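Long-range contact in periplasmic binding protein (PDB 5L9G), which binds the opine mannopine in the periplasm of Agrobacterium tumefaciens, probably delivering it to an ABC transporter for uptake: residues F115-K129 against F240-Y254. Numbering follows the deposited sequence.
Sequences FVANSNYSTLIAWNK and FAYTFNDAQLGTDGY. With MO0 (mannopine), chain C.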
loop_
_atom_site.group_PDB
_atom_site.type_symbol
_atom_site.label_atom_id
_atom_site.label_comp_id
_atom_site.label_asym_id
_atom_site.label_seq_id
_atom_site.Cartn_x
_atom_site.Cartn_y
_atom_site.Cartn_z
ATOM N N PHE A 115 12.038 -0.264 10.220
ATOM C CA PHE A 115 11.459 -0.282 8.876
ATOM C C PHE A 115 12.289 0.545 7.911
ATOM O O PHE A 115 12.712 1.658 8.258
ATOM C CB PHE A 115 10.032 0.304 8.986
ATOM C CG PHE A 115 9.238 0.599 7.730
ATOM C CD1 PHE A 115 9.379 1.813 7.067
ATOM C CD2 PHE A 115 8.298 -0.307 7.256
ATOM C CE1 PHE A 115 8.620 2.098 5.920
ATOM C CE2 PHE A 115 7.529 -0.016 6.127
ATOM C CZ PHE A 115 7.687 1.194 5.478
ATOM N N VAL A 116 12.481 0.014 6.694
ATOM C CA VAL A 116 13.188 0.688 5.601
ATOM C C VAL A 116 12.232 0.733 4.401
ATOM O O VAL A 116 11.840 -0.322 3.886
ATOM C CB VAL A 116 14.560 0.044 5.220
ATOM C CG1 VAL A 116 15.203 0.799 4.059
ATOM C CG2 VAL A 116 15.517 0.010 6.408
ATOM N N ALA A 117 11.881 1.945 3.943
ATOM C CA ALA A 117 10.994 2.122 2.784
ATOM C C ALA A 117 11.607 1.498 1.526
ATOM O O ALA A 117 12.838 1.476 1.371
ATOM C CB ALA A 117 10.741 3.605 2.536
ATOM N N ASN A 118 10.754 0.949 0.650
ATOM C CA ASN A 118 11.218 0.468 -0.636
ATOM C C ASN A 118 10.475 1.199 -1.784
ATOM O O ASN A 118 10.964 1.185 -2.914
ATOM C CB ASN A 118 11.139 -1.081 -0.778
ATOM C CG ASN A 118 9.765 -1.675 -1.044
ATOM O OD1 ASN A 118 8.719 -1.046 -0.877
ATOM N ND2 ASN A 118 9.729 -2.910 -1.520
ATOM N N SER A 119 9.305 1.833 -1.503
ATOM C CA SER A 119 8.523 2.476 -2.562
ATOM C C SER A 119 7.442 3.407 -2.051
ATOM O O SER A 119 7.045 3.337 -0.884
ATOM C CB SER A 119 7.829 1.393 -3.412
ATOM O OG SER A 119 6.957 0.625 -2.598
ATOM N N ASN A 120 6.947 4.254 -2.964
ATOM C CA ASN A 120 5.750 5.063 -2.814
ATOM C C ASN A 120 4.744 4.528 -3.837
ATOM O O ASN A 120 5.124 4.111 -4.940
ATOM C CB ASN A 120 5.980 6.560 -3.009
ATOM C CG ASN A 120 6.792 7.145 -1.888
ATOM O OD1 ASN A 120 6.421 7.094 -0.709
ATOM N ND2 ASN A 120 7.957 7.641 -2.217
ATOM N N TYR A 121 3.474 4.544 -3.459
ATOM C CA TYR A 121 2.348 4.092 -4.273
ATOM C C TYR A 121 1.124 4.946 -3.909
ATOM O O TYR A 121 1.187 5.751 -2.976
ATOM C CB TYR A 121 2.075 2.601 -4.016
ATOM C CG TYR A 121 1.661 2.300 -2.591
ATOM C CD1 TYR A 121 2.612 2.156 -1.579
ATOM C CD2 TYR A 121 0.317 2.146 -2.252
ATOM C CE1 TYR A 121 2.235 1.895 -0.265
ATOM C CE2 TYR A 121 -0.069 1.873 -0.944
ATOM C CZ TYR A 121 0.895 1.731 0.040
ATOM O OH TYR A 121 0.523 1.446 1.319
ATOM N N SER A 122 0.020 4.749 -4.623
ATOM C CA SER A 122 -1.212 5.496 -4.350
ATOM C C SER A 122 -2.371 4.537 -4.150
ATOM O O SER A 122 -2.442 3.501 -4.825
ATOM C CB SER A 122 -1.543 6.442 -5.503
ATOM O OG SER A 122 -0.560 7.437 -5.740
ATOM N N THR A 123 -3.265 4.880 -3.219
ATOM C CA THR A 123 -4.544 4.201 -3.001
ATOM C C THR A 123 -5.505 5.156 -3.706
ATOM O O THR A 123 -5.715 6.273 -3.228
ATOM C CB THR A 123 -4.833 4.039 -1.520
ATOM O OG1 THR A 123 -3.812 3.219 -0.946
ATOM C CG2 THR A 123 -6.181 3.414 -1.275
ATOM N N LEU A 124 -5.997 4.761 -4.886
ATOM C CA LEU A 124 -6.734 5.668 -5.756
ATOM C C LEU A 124 -8.053 5.108 -6.284
ATOM O O LEU A 124 -8.329 3.925 -6.119
ATOM C CB LEU A 124 -5.794 6.117 -6.939
ATOM C CG LEU A 124 -5.088 5.000 -7.757
ATOM C CD1 LEU A 124 -6.089 4.184 -8.606
ATOM C CD2 LEU A 124 -4.050 5.605 -8.705
ATOM N N ILE A 125 -8.829 5.967 -6.973
ATOM C CA ILE A 125 -10.130 5.646 -7.573
ATOM C C ILE A 125 -9.938 5.216 -9.017
ATOM O O ILE A 125 -9.389 5.976 -9.803
ATOM C CB ILE A 125 -11.060 6.908 -7.530
ATOM C CG1 ILE A 125 -11.309 7.366 -6.091
ATOM C CG2 ILE A 125 -12.410 6.689 -8.291
ATOM C CD1 ILE A 125 -11.691 8.885 -5.994
ATOM N N ALA A 126 -10.500 4.070 -9.383
ATOM C CA ALA A 126 -10.521 3.584 -10.770
ATOM C C ALA A 126 -11.969 3.270 -11.099
ATOM O O ALA A 126 -12.718 2.842 -10.214
ATOM C CB ALA A 126 -9.679 2.314 -10.917
ATOM N N TRP A 127 -12.366 3.473 -12.358
ATOM C CA TRP A 127 -13.736 3.183 -12.755
ATOM C C TRP A 127 -13.806 2.462 -14.074
ATOM O O TRP A 127 -12.895 2.553 -14.914
ATOM C CB TRP A 127 -14.605 4.446 -12.766
ATOM C CG TRP A 127 -14.355 5.347 -13.944
ATOM C CD1 TRP A 127 -14.940 5.277 -15.176
ATOM C CD2 TRP A 127 -13.393 6.419 -14.013
ATOM N NE1 TRP A 127 -14.427 6.262 -16.000
ATOM C CE2 TRP A 127 -13.493 6.989 -15.302
ATOM C CE3 TRP A 127 -12.499 6.989 -13.086
ATOM C CZ2 TRP A 127 -12.722 8.100 -15.696
ATOM C CZ3 TRP A 127 -11.741 8.091 -13.472
ATOM C CH2 TRP A 127 -11.845 8.628 -14.764
ATOM N N ASN A 128 -14.929 1.770 -14.256
ATOM C CA ASN A 128 -15.209 0.966 -15.416
ATOM C C ASN A 128 -15.694 1.873 -16.538
ATOM O O ASN A 128 -16.772 2.485 -16.420
ATOM C CB ASN A 128 -16.305 -0.045 -15.033
ATOM C CG ASN A 128 -16.502 -1.136 -16.030
ATOM O OD1 ASN A 128 -16.291 -0.961 -17.238
ATOM N ND2 ASN A 128 -16.906 -2.296 -15.532
ATOM N N LYS A 129 -14.915 1.942 -17.644
ATOM C CA LYS A 129 -15.313 2.768 -18.799
ATOM C C LYS A 129 -16.537 2.217 -19.562
ATOM O O LYS A 129 -17.255 2.978 -20.219
ATOM C CB LYS A 129 -14.123 3.020 -19.746
ATOM C CG LYS A 129 -13.017 3.858 -19.095
ATOM C CD LYS A 129 -11.724 3.868 -19.927
ATOM C CE LYS A 129 -11.836 4.660 -21.196
ATOM N NZ LYS A 129 -10.695 4.367 -22.097
ATOM N N PHE A 240 -10.743 0.241 -18.065
ATOM C CA PHE A 240 -10.865 1.098 -16.904
ATOM C C PHE A 240 -10.019 2.330 -17.052
ATOM O O PHE A 240 -9.077 2.374 -17.855
ATOM C CB PHE A 240 -10.442 0.348 -15.626
ATOM C CG PHE A 240 -11.550 -0.436 -14.958
ATOM C CD1 PHE A 240 -12.225 -1.450 -15.644
ATOM C CD2 PHE A 240 -11.894 -0.192 -13.632
ATOM C CE1 PHE A 240 -13.241 -2.188 -15.018
ATOM C CE2 PHE A 240 -12.911 -0.935 -13.007
ATOM C CZ PHE A 240 -13.569 -1.937 -13.701
ATOM N N ALA A 241 -10.357 3.335 -16.265
ATOM C CA ALA A 241 -9.603 4.581 -16.198
ATOM C C ALA A 241 -9.425 4.875 -14.732
ATOM O O ALA A 241 -10.104 4.271 -13.893
ATOM C CB ALA A 241 -10.354 5.715 -16.877
ATOM N N TYR A 242 -8.492 5.764 -14.409
ATOM C CA TYR A 242 -8.263 6.134 -13.016
ATOM C C TYR A 242 -7.738 7.535 -12.922
ATOM O O TYR A 242 -7.369 8.125 -13.934
ATOM C CB TYR A 242 -7.341 5.124 -12.303
ATOM C CG TYR A 242 -5.905 5.103 -12.802
ATOM C CD1 TYR A 242 -5.527 4.280 -13.855
ATOM C CD2 TYR A 242 -4.911 5.837 -12.158
ATOM C CE1 TYR A 242 -4.191 4.179 -14.257
ATOM C CE2 TYR A 242 -3.568 5.750 -12.549
ATOM C CZ TYR A 242 -3.210 4.915 -13.600
ATOM O OH TYR A 242 -1.885 4.823 -14.001
ATOM N N THR A 243 -7.720 8.071 -11.709
ATOM C CA THR A 243 -7.214 9.413 -11.420
ATOM C C THR A 243 -6.396 9.360 -10.127
ATOM O O THR A 243 -6.635 8.507 -9.273
ATOM C CB THR A 243 -8.397 10.420 -11.285
ATOM O OG1 THR A 243 -7.876 11.692 -10.958
ATOM C CG2 THR A 243 -9.404 10.029 -10.190
ATOM N N PHE A 244 -5.477 10.314 -9.958
ATOM C CA PHE A 244 -4.745 10.449 -8.695
ATOM C C PHE A 244 -5.482 11.460 -7.792
ATOM O O PHE A 244 -5.047 11.676 -6.654
ATOM C CB PHE A 244 -3.298 10.926 -8.934
ATOM C CG PHE A 244 -2.384 9.831 -9.447
ATOM C CD1 PHE A 244 -1.745 8.965 -8.565
ATOM C CD2 PHE A 244 -2.147 9.683 -10.808
ATOM C CE1 PHE A 244 -0.892 7.952 -9.042
ATOM C CE2 PHE A 244 -1.303 8.672 -11.282
ATOM C CZ PHE A 244 -0.682 7.813 -10.400
ATOM N N ASN A 245 -6.577 12.108 -8.301
ATOM C CA ASN A 245 -7.324 13.077 -7.481
ATOM C C ASN A 245 -7.890 12.385 -6.237
ATOM O O ASN A 245 -8.516 11.329 -6.367
ATOM C CB ASN A 245 -8.468 13.725 -8.270
ATOM C CG ASN A 245 -9.059 14.897 -7.527
ATOM O OD1 ASN A 245 -8.361 15.873 -7.211
ATOM N ND2 ASN A 245 -10.315 14.771 -7.118
ATOM N N ASP A 246 -7.617 12.945 -5.045
ATOM C CA ASP A 246 -8.046 12.381 -3.744
ATOM C C ASP A 246 -7.371 11.053 -3.398
ATOM O O ASP A 246 -7.828 10.344 -2.491
ATOM C CB ASP A 246 -9.582 12.239 -3.651
ATOM C CG ASP A 246 -10.324 13.509 -3.342
ATOM O OD1 ASP A 246 -9.669 14.497 -2.902
ATOM O OD2 ASP A 246 -11.562 13.516 -3.502
ATOM N N ALA A 247 -6.286 10.692 -4.112
ATOM C CA ALA A 247 -5.599 9.449 -3.777
ATOM C C ALA A 247 -4.715 9.655 -2.526
ATOM O O ALA A 247 -4.316 10.779 -2.204
ATOM C CB ALA A 247 -4.756 8.966 -4.952
ATOM N N GLN A 248 -4.426 8.567 -1.821
ATOM C CA GLN A 248 -3.555 8.606 -0.656
ATOM C C GLN A 248 -2.169 8.150 -1.104
ATOM O O GLN A 248 -2.028 7.070 -1.687
ATOM C CB GLN A 248 -4.078 7.680 0.450
ATOM C CG GLN A 248 -3.198 7.687 1.710
ATOM C CD GLN A 248 -3.735 6.730 2.735
ATOM O OE1 GLN A 248 -4.436 7.133 3.636
ATOM N NE2 GLN A 248 -3.570 5.452 2.562
ATOM N N LEU A 249 -1.149 8.979 -0.820
ATOM C CA LEU A 249 0.245 8.668 -1.155
ATOM C C LEU A 249 0.798 7.818 -0.018
ATOM O O LEU A 249 0.918 8.291 1.120
ATOM C CB LEU A 249 1.038 9.989 -1.354
ATOM C CG LEU A 249 2.559 9.896 -1.597
ATOM C CD1 LEU A 249 2.878 9.052 -2.807
ATOM C CD2 LEU A 249 3.156 11.290 -1.774
ATOM N N GLY A 250 1.033 6.548 -0.319
ATOM C CA GLY A 250 1.525 5.590 0.661
ATOM C C GLY A 250 2.993 5.298 0.513
ATOM O O GLY A 250 3.616 5.672 -0.487
ATOM N N THR A 251 3.531 4.595 1.509
ATOM C CA THR A 251 4.912 4.136 1.539
ATOM C C THR A 251 4.931 2.679 1.977
ATOM O O THR A 251 4.355 2.330 3.008
ATOM C CB THR A 251 5.781 5.032 2.457
ATOM O OG1 THR A 251 5.678 6.385 2.030
ATOM C CG2 THR A 251 7.251 4.616 2.462
ATOM N N ASP A 252 5.559 1.823 1.178
ATOM C CA ASP A 252 5.748 0.420 1.554
ATOM C C ASP A 252 7.212 0.255 1.901
ATOM O O ASP A 252 8.060 1.036 1.451
ATOM C CB ASP A 252 5.360 -0.531 0.412
ATOM C CG ASP A 252 3.904 -0.958 0.410
ATOM O OD1 ASP A 252 3.238 -0.825 1.470
ATOM O OD2 ASP A 252 3.438 -1.445 -0.633
ATOM N N GLY A 253 7.511 -0.778 2.664
ATOM C CA GLY A 253 8.881 -1.029 3.061
ATOM C C GLY A 253 9.032 -2.361 3.722
ATOM O O GLY A 253 8.089 -3.160 3.726
ATOM N N TYR A 254 10.230 -2.594 4.275
ATOM C CA TYR A 254 10.602 -3.876 4.865
ATOM C C TYR A 254 10.912 -3.781 6.345
ATOM O O TYR A 254 11.502 -2.797 6.810
ATOM C CB TYR A 254 11.822 -4.470 4.153
ATOM C CG TYR A 254 11.607 -4.761 2.679
ATOM C CD1 TYR A 254 10.701 -5.735 2.267
ATOM C CD2 TYR A 254 12.303 -4.059 1.700
ATOM C CE1 TYR A 254 10.512 -6.024 0.913
ATOM C CE2 TYR A 254 12.107 -4.325 0.340
ATOM C CZ TYR A 254 11.214 -5.314 -0.045
ATOM O OH TYR A 254 11.011 -5.574 -1.384
HETATM O OAB MO0 C . 1.378 -3.994 6.078
HETATM C CAF MO0 C . 0.768 -5.159 5.594
HETATM C CAG MO0 C . 0.009 -4.943 4.297
HETATM O OAC MO0 C . -1.292 -4.555 4.569
HETATM C CAH MO0 C . 0.715 -4.061 3.297
HETATM O OAM MO0 C . 1.986 -4.520 3.019
HETATM C CAI MO0 C . -0.056 -3.783 2.006
HETATM O OAD MO0 C . -0.291 -4.963 1.299
HETATM C CAJ MO0 C . 0.596 -2.720 1.170
HETATM O OAE MO0 C . 0.685 -1.538 1.913
HETATM C CAK MO0 C . -0.072 -2.478 -0.193
HETATM N N MO0 C . 0.956 -2.522 -1.241
HETATM C CA MO0 C . 0.450 -2.070 -2.561
HETATM C C MO0 C . 0.193 -3.260 -3.453
HETATM O O MO0 C . 0.279 -4.413 -2.979
HETATM C CB MO0 C . 1.359 -1.071 -3.236
HETATM C CG MO0 C . 2.583 -1.713 -3.853
HETATM C CD MO0 C . 3.705 -0.760 -4.069
HETATM O OE1 MO0 C . 3.891 -0.252 -5.362
HETATM N NE2 MO0 C . 4.489 -0.403 -3.174
HETATM O OXT MO0 C . -0.175 -3.114 -4.662
HETATM O O HOH W 1 1.374 3.398 3.059
HETATM O O HOH W 2 -1.623 4.632 -0.231
HETATM O O HOH W 3 -7.816 8.644 -6.714
#
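Tyr121 and Asp252 meet where strand 115-128 pairs antiparallel with 247-254, beside the mannopine. Gly250 CA lies 3.9 Å above one face of the Tyr121 ring and mannopine CB 3.4 Å above the opposite face. With chi1 at 63°, its CG sits between backbone N and carbonyl carbon, which folds the ring back over the partner strand until CE1 comes 3.4 Å from Asp252 CG. At a classic bulge, Asn118 N (2.8 Å) and, weakly, Ser119 N both donate to Asp252 O. The Ser119 and Asp252 side chains share the face that meets mannopine; Asp252 OD2 accepts from mannopine N (2.8 Å) and from mannopine NE2, which also donates to Ser119 OG.

On the other arm, 240-244, Asn128 CA stands 3.6 Å over the centre of the Phe240 ring, 5° off its normal, and Ala241 CB makes a CH-pi contact over a face of the Trp127 six-membered ring, 3.8 Å from its centroid. Packing is looser at the corner 245-246, where a water accepts from Ile125 N and donates to Thr243 O and Asn245 O.

Two ligand nitrogens converging on one carboxylate oxygen imply a charge-assisted grip, if the amine is protonated, built into a pairing consistent with the interdomain hinge strands of periplasmic binding proteins.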